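Local atomic coordinates of SAM-dependent O-methyltransferase (Leptospira interrogans, PDB entry 2HNK), a protein that probably transfers a methyl group from S-adenosyl-L-methionine to a hydroxyl oxygen of a substrate, and binds S-adenosyl-L-homocysteine in its cofactor pocket. Residues Lys29-Thr34 with Asn41-Pro46; Val127-Lys132 with Tyr164-Lys169; Asp185-Asp190 with Pro196-Ile201. All coordinates share one frame; numbering follows the deposited sequence.

Interaction 1 (Lys29-Thr34 with Asn41-Pro46). With SAH (S-adenosyl-L-homocysteine), chain O.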
loop_
_atom_site.group_PDB
_atom_site.type_symbol
_atom_site.label_atom_id
_atom_site.label_comp_id
_atom_site.label_asym_id
_atom_site.label_seq_id
_atom_site.Cartn_x
_atom_site.Cartn_y
_atom_site.Cartn_z
ATOM N N LYS C 29 -18.201 7.476 -15.177
ATOM C CA LYS C 29 -18.757 8.685 -15.786
ATOM C C LYS C 29 -17.757 9.844 -15.704
ATOM O O LYS C 29 -17.491 10.506 -16.711
ATOM C CB LYS C 29 -20.082 9.032 -15.090
ATOM C CG LYS C 29 -20.929 10.136 -15.696
ATOM C CD LYS C 29 -22.211 10.283 -14.865
ATOM C CE LYS C 29 -23.152 11.331 -15.411
ATOM N NZ LYS C 29 -22.771 12.698 -14.984
ATOM N N LEU C 30 -17.202 10.067 -14.510
ATOM C CA LEU C 30 -16.197 11.111 -14.291
ATOM C C LEU C 30 -14.946 10.937 -15.164
ATOM O O LEU C 30 -14.437 11.910 -15.716
ATOM C CB LEU C 30 -15.813 11.223 -12.804
ATOM C CG LEU C 30 -14.615 12.112 -12.412
ATOM C CD1 LEU C 30 -14.723 13.564 -12.937
ATOM C CD2 LEU C 30 -14.384 12.111 -10.916
ATOM N N ARG C 31 -14.461 9.704 -15.283
ATOM C CA ARG C 31 -13.275 9.421 -16.091
ATOM C C ARG C 31 -13.519 9.756 -17.564
ATOM O O ARG C 31 -12.673 10.373 -18.213
ATOM C CB ARG C 31 -12.821 7.966 -15.920
ATOM C CG ARG C 31 -12.381 7.619 -14.502
ATOM C CD ARG C 31 -11.442 6.415 -14.453
ATOM N NE ARG C 31 -12.135 5.140 -14.630
ATOM C CZ ARG C 31 -11.998 4.344 -15.687
ATOM N NH1 ARG C 31 -11.178 4.678 -16.673
ATOM N NH2 ARG C 31 -12.677 3.203 -15.755
ATOM N N LYS C 32 -14.684 9.356 -18.072
ATOM C CA LYS C 32 -15.100 9.689 -19.437
ATOM C C LYS C 32 -15.189 11.205 -19.636
ATOM O O LYS C 32 -14.677 11.729 -20.630
ATOM C CB LYS C 32 -16.431 9.021 -19.793
ATOM C CG LYS C 32 -16.349 7.516 -19.950
ATOM C CD LYS C 32 -17.705 6.918 -20.318
ATOM C CE LYS C 32 -17.597 5.406 -20.509
ATOM N NZ LYS C 32 -18.929 4.718 -20.524
ATOM N N GLU C 33 -15.816 11.901 -18.686
ATOM C CA GLU C 33 -15.927 13.359 -18.746
ATOM C C GLU C 33 -14.552 14.029 -18.752
ATOM O O GLU C 33 -14.312 14.945 -19.534
ATOM C CB GLU C 33 -16.788 13.903 -17.601
ATOM C CG GLU C 33 -17.122 15.381 -17.759
ATOM C CD GLU C 33 -18.078 15.916 -16.711
ATOM O OE1 GLU C 33 -18.904 15.153 -16.167
ATOM O OE2 GLU C 33 -18.013 17.128 -16.442
ATOM N N THR C 34 -13.661 13.559 -17.881
ATOM C CA THR C 34 -12.293 14.067 -17.793
ATOM C C THR C 34 -11.498 13.783 -19.073
ATOM O O THR C 34 -10.679 14.604 -19.482
ATOM C CB THR C 34 -11.553 13.486 -16.554
ATOM O OG1 THR C 34 -12.304 13.778 -15.372
ATOM C CG2 THR C 34 -10.155 14.081 -16.408
ATOM N N ASN C 41 -5.098 13.182 -19.004
ATOM C CA ASN C 41 -4.098 12.279 -18.434
ATOM C C ASN C 41 -3.591 12.726 -17.056
ATOM O O ASN C 41 -2.774 12.048 -16.426
ATOM C CB ASN C 41 -2.936 12.092 -19.412
ATOM C CG ASN C 41 -2.027 10.949 -19.022
ATOM O OD1 ASN C 41 -2.485 9.910 -18.533
ATOM N ND2 ASN C 41 -0.727 11.133 -19.227
ATOM N N MET C 42 -4.098 13.865 -16.593
ATOM C CA MET C 42 -3.780 14.389 -15.273
ATOM C C MET C 42 -4.487 13.602 -14.165
ATOM O O MET C 42 -4.124 13.714 -12.989
ATOM C CB MET C 42 -4.143 15.873 -15.195
ATOM C CG MET C 42 -3.382 16.635 -14.137
ATOM S SD MET C 42 -3.037 18.349 -14.563
ATOM C CE MET C 42 -4.624 19.143 -14.391
ATOM N N GLN C 43 -5.485 12.801 -14.534
ATOM C CA GLN C 43 -6.202 12.012 -13.535
ATOM C C GLN C 43 -5.729 10.556 -13.419
ATOM O O GLN C 43 -5.293 9.920 -14.400
ATOM C CB GLN C 43 -7.722 12.088 -13.724
ATOM C CG GLN C 43 -8.273 11.258 -14.863
ATOM C CD GLN C 43 -9.600 10.615 -14.519
ATOM O OE1 GLN C 43 -10.467 11.219 -13.869
ATOM N NE2 GLN C 43 -9.766 9.380 -14.956
ATOM N N ILE C 44 -5.851 10.047 -12.195
ATOM C CA ILE C 44 -5.397 8.719 -11.821
ATOM C C ILE C 44 -6.189 7.604 -12.518
ATOM O O ILE C 44 -7.280 7.835 -13.051
ATOM C CB ILE C 44 -5.409 8.559 -10.271
ATOM C CG1 ILE C 44 -6.833 8.512 -9.724
ATOM C CG2 ILE C 44 -4.635 9.712 -9.602
ATOM C CD1 ILE C 44 -6.898 8.190 -8.258
ATOM N N SER C 45 -5.607 6.407 -12.545
ATOM C CA SER C 45 -6.310 5.199 -12.968
ATOM C C SER C 45 -7.293 4.755 -11.874
ATOM O O SER C 45 -7.128 5.128 -10.705
ATOM C CB SER C 45 -5.295 4.085 -13.237
ATOM O OG SER C 45 -4.358 3.986 -12.174
ATOM N N PRO C 46 -8.332 3.982 -12.246
ATOM C CA PRO C 46 -9.209 3.387 -11.233
ATOM C C PRO C 46 -8.495 2.381 -10.310
ATOM O O PRO C 46 -8.880 2.236 -9.156
ATOM C CB PRO C 46 -10.307 2.708 -12.061
ATOM C CG PRO C 46 -9.753 2.574 -13.417
ATOM C CD PRO C 46 -8.777 3.670 -13.615
HETATM N N SAH O . -5.914 14.334 -7.814
HETATM C CA SAH O . -6.442 14.629 -9.182
HETATM C CB SAH O . -5.297 15.031 -10.112
HETATM C CG SAH O . -4.590 16.328 -9.710
HETATM S SD SAH O . -4.021 17.202 -11.184
HETATM C C SAH O . -7.277 13.487 -9.786
HETATM O O SAH O . -7.877 13.633 -10.855
HETATM O OXT SAH O . -7.379 12.398 -9.225
HETATM C "C5'" SAH O . -3.316 18.599 -10.271
HETATM C "C4'" SAH O . -4.315 19.660 -9.821
HETATM O "O4'" SAH O . -3.667 20.531 -8.917
HETATM C "C3'" SAH O . -4.834 20.515 -10.965
HETATM O "O3'" SAH O . -6.241 20.505 -10.929
HETATM C "C2'" SAH O . -4.339 21.923 -10.700
HETATM O "O2'" SAH O . -5.360 22.867 -10.949
HETATM C "C1'" SAH O . -3.975 21.879 -9.219
HETATM N N9 SAH O . -2.868 22.787 -8.845
HETATM C C8 SAH O . -1.820 23.236 -9.618
HETATM N N7 SAH O . -1.050 24.063 -8.869
HETATM C C5 SAH O . -1.584 24.147 -7.627
HETATM C C6 SAH O . -1.217 24.839 -6.472
HETATM N N6 SAH O . -0.138 25.612 -6.454
HETATM N N1 SAH O . -1.991 24.727 -5.331
HETATM C C2 SAH O . -3.119 23.927 -5.325
HETATM N N3 SAH O . -3.480 23.242 -6.470
HETATM C C4 SAH O . -2.730 23.352 -7.602
#
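A buried contact joins Arg-31 and Thr-34, on helix 25-35, to Gln-43 in the following loop and Pro-46, the first residue of helix 46-59, beside the cofactor pocket of this modified Rossmann-fold methyltransferase. The backbones stay well apart, the nearest CA atoms being those of Thr-34 and Gln-43 at 7.7 Å, so side chains bridge the gap, and no hydrogen bond crosses it. Gln-43 reaches in with CG wedged between its backbone N and carbonyl carbon (chi1 76°) and lays its amide between two helix residues. On one side, Gln-43 NE2 lies 3.2 Å from Arg-31 CG, against the aliphatic part of that chain. On the other, Gln-43 OE1 is 3.5 Å from Thr-34 OG1, while Gln-43 CG packs on Thr-34 CG2. The hydroxyl is engaged differently: Thr-34 OG1 donates to Leu-30 O at 2.9 Å, above the carbonyl plane and from the face opposite Thr-34 N, and is also hydrogen-bonded to Thr-71. Further out, the Arg-31 chain bends at chi3 (-76°) and presents a guanidinium face to the proline ring, with Pro-46 CG 3.6 Å above the centre of the Arg-31 guanidinium plane. The charge itself is met by Glu-23, in a salt bridge to NE. The loop's other side faces S-adenosyl-L-homocysteine (SAH): Met-42 CG approaches the ligand's sulfur. On the carboxylate of the ligand, SAH O stands 3.3 Å from Gln-43 CB.

Interaction 2 (Val127-Lys132 with Tyr164-Lys169)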
loop_
_atom_site.group_PDB
_atom_site.type_symbol
_atom_site.label_atom_id
_atom_site.label_comp_id
_atom_site.label_asym_id
_atom_site.label_seq_id
_atom_site.Cartn_x
_atom_site.Cartn_y
_atom_site.Cartn_z
ATOM N N VAL C 127 -1.585 28.760 6.460
ATOM C CA VAL C 127 -2.676 29.298 7.277
ATOM C C VAL C 127 -3.208 28.251 8.267
ATOM O O VAL C 127 -3.550 28.569 9.413
ATOM C CB VAL C 127 -3.819 29.831 6.384
ATOM C CG1 VAL C 127 -5.042 30.192 7.212
ATOM C CG2 VAL C 127 -3.343 31.026 5.580
ATOM N N LEU C 128 -3.258 27.002 7.814
ATOM C CA LEU C 128 -3.710 25.871 8.621
ATOM C C LEU C 128 -2.708 25.558 9.741
ATOM O O LEU C 128 -3.099 25.278 10.884
ATOM C CB LEU C 128 -3.914 24.655 7.709
ATOM C CG LEU C 128 -5.063 23.688 7.965
ATOM C CD1 LEU C 128 -6.400 24.404 8.073
ATOM C CD2 LEU C 128 -5.109 22.664 6.850
ATOM N N ILE C 129 -1.418 25.618 9.415
ATOM C CA ILE C 129 -0.373 25.456 10.421
ATOM C C ILE C 129 -0.458 26.554 11.502
ATOM O O ILE C 129 -0.431 26.255 12.703
ATOM C CB ILE C 129 1.036 25.421 9.785
ATOM C CG1 ILE C 129 1.226 24.137 8.977
ATOM C CG2 ILE C 129 2.124 25.530 10.859
ATOM C CD1 ILE C 129 2.371 24.183 7.982
ATOM N N ASP C 130 -0.584 27.807 11.069
ATOM C CA ASP C 130 -0.533 28.961 11.976
ATOM C C ASP C 130 -1.840 29.256 12.714
ATOM O O ASP C 130 -1.838 30.000 13.694
ATOM C CB ASP C 130 -0.096 30.216 11.213
ATOM C CG ASP C 130 1.275 30.079 10.597
ATOM O OD1 ASP C 130 2.135 29.384 11.178
ATOM O OD2 ASP C 130 1.495 30.674 9.521
ATOM N N SER C 131 -2.946 28.692 12.233
ATOM C CA SER C 131 -4.267 28.906 12.828
ATOM C C SER C 131 -4.313 28.532 14.307
ATOM O O SER C 131 -3.806 27.477 14.698
ATOM C CB SER C 131 -5.330 28.114 12.063
ATOM O OG SER C 131 -5.686 28.770 10.857
ATOM N N LYS C 132 -4.910 29.408 15.116
ATOM C CA LYS C 132 -5.113 29.149 16.547
ATOM C C LYS C 132 -6.516 28.610 16.799
ATOM O O LYS C 132 -6.740 27.833 17.730
ATOM C CB LYS C 132 -4.885 30.422 17.374
ATOM C CG LYS C 132 -3.485 31.015 17.252
ATOM C CD LYS C 132 -2.409 29.981 17.550
ATOM C CE LYS C 132 -1.065 30.462 17.040
ATOM N NZ LYS C 132 -0.030 29.399 17.115
ATOM N N TYR C 164 6.609 19.472 1.049
ATOM C CA TYR C 164 7.114 18.455 1.970
ATOM C C TYR C 164 7.219 18.883 3.449
ATOM O O TYR C 164 6.590 18.256 4.308
ATOM C CB TYR C 164 8.423 17.857 1.442
ATOM C CG TYR C 164 8.941 16.711 2.273
ATOM C CD1 TYR C 164 8.253 15.497 2.327
ATOM C CD2 TYR C 164 10.123 16.836 3.008
ATOM C CE1 TYR C 164 8.732 14.435 3.107
ATOM C CE2 TYR C 164 10.607 15.782 3.781
ATOM C CZ TYR C 164 9.902 14.589 3.830
ATOM O OH TYR C 164 10.377 13.544 4.588
ATOM N N PRO C 165 8.000 19.943 3.760
ATOM C CA PRO C 165 8.076 20.355 5.185
ATOM C C PRO C 165 6.733 20.728 5.810
ATOM O O PRO C 165 6.515 20.435 6.979
ATOM C CB PRO C 165 9.038 21.557 5.165
ATOM C CG PRO C 165 9.071 22.012 3.721
ATOM C CD PRO C 165 8.861 20.781 2.899
ATOM N N LEU C 166 5.839 21.337 5.034
ATOM C CA LEU C 166 4.488 21.689 5.496
ATOM C C LEU C 166 3.598 20.463 5.771
ATOM O O LEU C 166 2.812 20.446 6.741
ATOM C CB LEU C 166 3.794 22.616 4.486
ATOM C CG LEU C 166 4.466 23.906 3.974
ATOM C CD1 LEU C 166 3.588 24.578 2.907
ATOM C CD2 LEU C 166 4.778 24.900 5.094
ATOM N N ILE C 167 3.712 19.457 4.905
ATOM C CA ILE C 167 3.018 18.175 5.076
ATOM C C ILE C 167 3.478 17.509 6.362
ATOM O O ILE C 167 2.672 17.024 7.147
ATOM C CB ILE C 167 3.291 17.227 3.872
ATOM C CG1 ILE C 167 2.588 17.760 2.608
ATOM C CG2 ILE C 167 2.885 15.780 4.192
ATOM C CD1 ILE C 167 3.167 17.243 1.311
ATOM N N LEU C 168 4.791 17.518 6.572
ATOM C CA LEU C 168 5.415 16.832 7.686
ATOM C C LEU C 168 5.036 17.478 9.019
ATOM O O LEU C 168 4.919 16.794 10.036
ATOM C CB LEU C 168 6.929 16.858 7.495
ATOM C CG LEU C 168 7.689 15.541 7.592
ATOM C CD1 LEU C 168 7.041 14.460 6.731
ATOM C CD2 LEU C 168 9.144 15.775 7.185
ATOM N N LYS C 169 4.848 18.797 8.994
ATOM C CA LYS C 169 4.423 19.568 10.154
ATOM C C LYS C 169 2.937 19.334 10.459
ATOM O O LYS C 169 2.544 19.201 11.626
ATOM C CB LYS C 169 4.733 21.057 9.931
ATOM C CG LYS C 169 4.351 21.972 11.104
ATOM C CD LYS C 169 5.546 22.802 11.584
ATOM C CE LYS C 169 6.521 21.957 12.403
ATOM N NZ LYS C 169 7.893 22.563 12.478
#
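Ile-129 and Lys-169 mark the closest backbone approach, their CA atoms 7.6 Å apart, where the last turn of helix 121-130 comes beside helix 160-170. Both helices pack on the central sheet of a Rossmann-type methyltransferase: Leu-128 touches Ile-65 and Ile-167 touches Ile-67, both on strand 63-67. The first helix is ending here: Ser-131 is the first residue to leave helical angles, and its N makes a weak bond back to Val-127 O. The second runs on through its segment, but with a kink at Pro-165, whose nitrogen has no hydrogen to give to the preceding turn. The segments bury a modest 138 Å² between them, consistent with a surface contact of few side chains.

Ile-129 carries it. With CG1 beside the backbone N and anti to the carbonyl carbon (chi1 -69°), its CD1 methyl extends across the gap to Leu-166, and the two side chains cross at about a right angle. Contact is methyl to methyl, Ile-129 CD1 lying 3.8 Å from Leu-166 CD2, and the same CD1 is 4.0 Å from the carbonyl oxygen Leu-166 O. The other branch, Ile-129 CG2, meets the aliphatic base of Lys-169 at CG, 4.2 Å away; the end of the lysine chain leads away from helix 121-130. Leu-166 also packs on Leu-122 and Leu-125 of the same helix. No hydrogen bond joins the two segments, though backbone bonds tie Leu-128 to Gly-144 and Lys-169 to Ser-146. At the C-terminal end of helix 121-130, Ser-131 OG donates to Val-127 O at 2.6 Å, sitting above the carbonyl plane with a C=O...OG angle of 140°.

Interaction 3 (Asp185-Asp190 with Pro196-Ile201)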
loop_
_atom_site.group_PDB
_atom_site.type_symbol
_atom_site.label_atom_id
_atom_site.label_comp_id
_atom_site.label_asym_id
_atom_site.label_seq_id
_atom_site.Cartn_x
_atom_site.Cartn_y
_atom_site.Cartn_z
ATOM N N ASP C 185 6.926 9.838 -15.628
ATOM C CA ASP C 185 7.069 9.109 -16.894
ATOM C C ASP C 185 8.493 8.597 -17.123
ATOM O O ASP C 185 8.946 8.450 -18.257
ATOM C CB ASP C 185 6.579 9.972 -18.064
ATOM C CG ASP C 185 6.116 9.147 -19.251
ATOM O OD1 ASP C 185 5.594 8.026 -19.070
ATOM O OD2 ASP C 185 6.272 9.632 -20.379
ATOM N N GLY C 186 9.199 8.335 -16.028
ATOM C CA GLY C 186 10.573 7.878 -16.111
ATOM C C GLY C 186 11.640 8.952 -16.292
ATOM O O GLY C 186 12.817 8.627 -16.282
ATOM N N SER C 187 11.236 10.217 -16.447
ATOM C CA SER C 187 12.191 11.322 -16.692
ATOM C C SER C 187 13.132 11.603 -15.516
ATOM O O SER C 187 14.223 12.143 -15.709
ATOM C CB SER C 187 11.464 12.608 -17.081
ATOM O OG SER C 187 10.707 13.099 -15.994
ATOM N N VAL C 188 12.699 11.229 -14.309
ATOM C CA VAL C 188 13.502 11.381 -13.088
ATOM C C VAL C 188 14.847 10.649 -13.155
ATOM O O VAL C 188 15.827 11.088 -12.555
ATOM C CB VAL C 188 12.726 10.935 -11.813
ATOM C CG1 VAL C 188 11.493 11.804 -11.607
ATOM C CG2 VAL C 188 12.355 9.445 -11.869
ATOM N N ALA C 189 14.886 9.548 -13.899
ATOM C CA ALA C 189 16.100 8.753 -14.039
ATOM C C ALA C 189 17.019 9.234 -15.188
ATOM O O ALA C 189 18.125 8.720 -15.353
ATOM C CB ALA C 189 15.742 7.275 -14.197
ATOM N N ASP C 190 16.562 10.220 -15.960
ATOM C CA ASP C 190 17.283 10.708 -17.134
ATOM C C ASP C 190 17.742 12.147 -16.910
ATOM O O ASP C 190 16.940 13.076 -17.005
ATOM C CB ASP C 190 16.365 10.624 -18.359
ATOM C CG ASP C 190 17.078 10.934 -19.671
ATOM O OD1 ASP C 190 18.216 11.454 -19.673
ATOM O OD2 ASP C 190 16.480 10.655 -20.723
ATOM N N PRO C 196 11.541 22.202 -14.778
ATOM C CA PRO C 196 11.222 22.544 -13.382
ATOM C C PRO C 196 10.402 21.488 -12.624
ATOM O O PRO C 196 10.591 21.320 -11.419
ATOM C CB PRO C 196 10.427 23.848 -13.516
ATOM C CG PRO C 196 10.966 24.471 -14.766
ATOM C CD PRO C 196 11.181 23.300 -15.698
ATOM N N SER C 197 9.513 20.782 -13.322
ATOM C CA SER C 197 8.666 19.751 -12.694
ATOM C C SER C 197 9.511 18.534 -12.326
ATOM O O SER C 197 9.471 18.053 -11.184
ATOM C CB SER C 197 7.515 19.350 -13.623
ATOM O OG SER C 197 8.018 18.912 -14.869
ATOM N N THR C 198 10.304 18.081 -13.300
ATOM C CA THR C 198 11.224 16.962 -13.126
ATOM C C THR C 198 12.223 17.231 -12.016
ATOM O O THR C 198 12.535 16.324 -11.231
ATOM C CB THR C 198 11.993 16.648 -14.423
ATOM O OG1 THR C 198 11.088 16.642 -15.531
ATOM C CG2 THR C 198 12.701 15.292 -14.327
ATOM N N VAL C 199 12.726 18.467 -11.950
ATOM C CA VAL C 199 13.658 18.855 -10.888
ATOM C C VAL C 199 12.967 18.795 -9.513
ATOM O O VAL C 199 13.492 18.192 -8.582
ATOM C CB VAL C 199 14.338 20.242 -11.171
ATOM C CG1 VAL C 199 15.173 20.721 -9.976
ATOM C CG2 VAL C 199 15.223 20.167 -12.432
ATOM N N GLY C 200 11.782 19.391 -9.402
ATOM C CA GLY C 200 11.002 19.363 -8.157
ATOM C C GLY C 200 10.781 17.958 -7.614
ATOM O O GLY C 200 11.052 17.688 -6.449
ATOM N N ILE C 201 10.323 17.054 -8.476
ATOM C CA ILE C 201 10.118 15.645 -8.110
ATOM C C ILE C 201 11.410 14.924 -7.673
ATOM O O ILE C 201 11.411 14.253 -6.640
ATOM C CB ILE C 201 9.369 14.875 -9.237
ATOM C CG1 ILE C 201 7.984 15.486 -9.437
ATOM C CG2 ILE C 201 9.276 13.367 -8.919
ATOM C CD1 ILE C 201 7.281 15.046 -10.693
#
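Thr-198 sets its CG2 methyl anti to the backbone N (chi1 -45°, measured to OG1), aiming it at Ser-187, whose OG is held between its own backbone N and carbonyl carbon (chi1 67°). The result is a methyl against a hydroxyl: Thr-198 CG2 lies 3.4 Å from Ser-187 OG. Their two hydroxyls are 3.6 Å apart and find partners separately, Ser-187 OG with Trp-184 O and Thr-198 OG1 with Glu-195. The methyl also rests 3.8 Å from the carbonyl oxygen Ser-187 O, so it fits against the 3-10 turn itself. One turn further along the helix, Ile-201 CG2 meets Val-188 CG1 at 3.8 Å, the side chains crossing at about a right angle. Backbones come close here, with the CA atoms of Val-188 and Thr-198 only 6.0 Å apart, yet no hydrogen bond links the segments, though Val-188 O accepts from Arg-202 NE just beyond. Tyr-15 of the second subunit packs on Val-188 and Ala-189, which places the turn at the dimer interface. The arrangement is a local loop-on-helix packing: the 3-10 turn that follows strand 175-180 folds back onto the first turns of helix 196-210 within the modified Rossmann fold.

In the fold
The three contacts follow one another along the chain without touching. Interaction 1 is the one at the ligand: residues 42-44 line the S-adenosyl-L-homocysteine pocket, which Ser-74, Asp-92 and Ala-121 help to complete through hydrogen bonds. Interaction 2 lies on the opposite side of the chain's centre, its centre 30 Å from that of interaction 1; even so, the Leu-166 side chain is about 10 Å from the ligand and about 7 Å from that of Ala-121, at the start of helix 121-130. Interaction 3 comes within about 7 Å of interaction 1 at the nearest atoms, and both also meet the second subunit, through Pro-46 and Val-188 respectively.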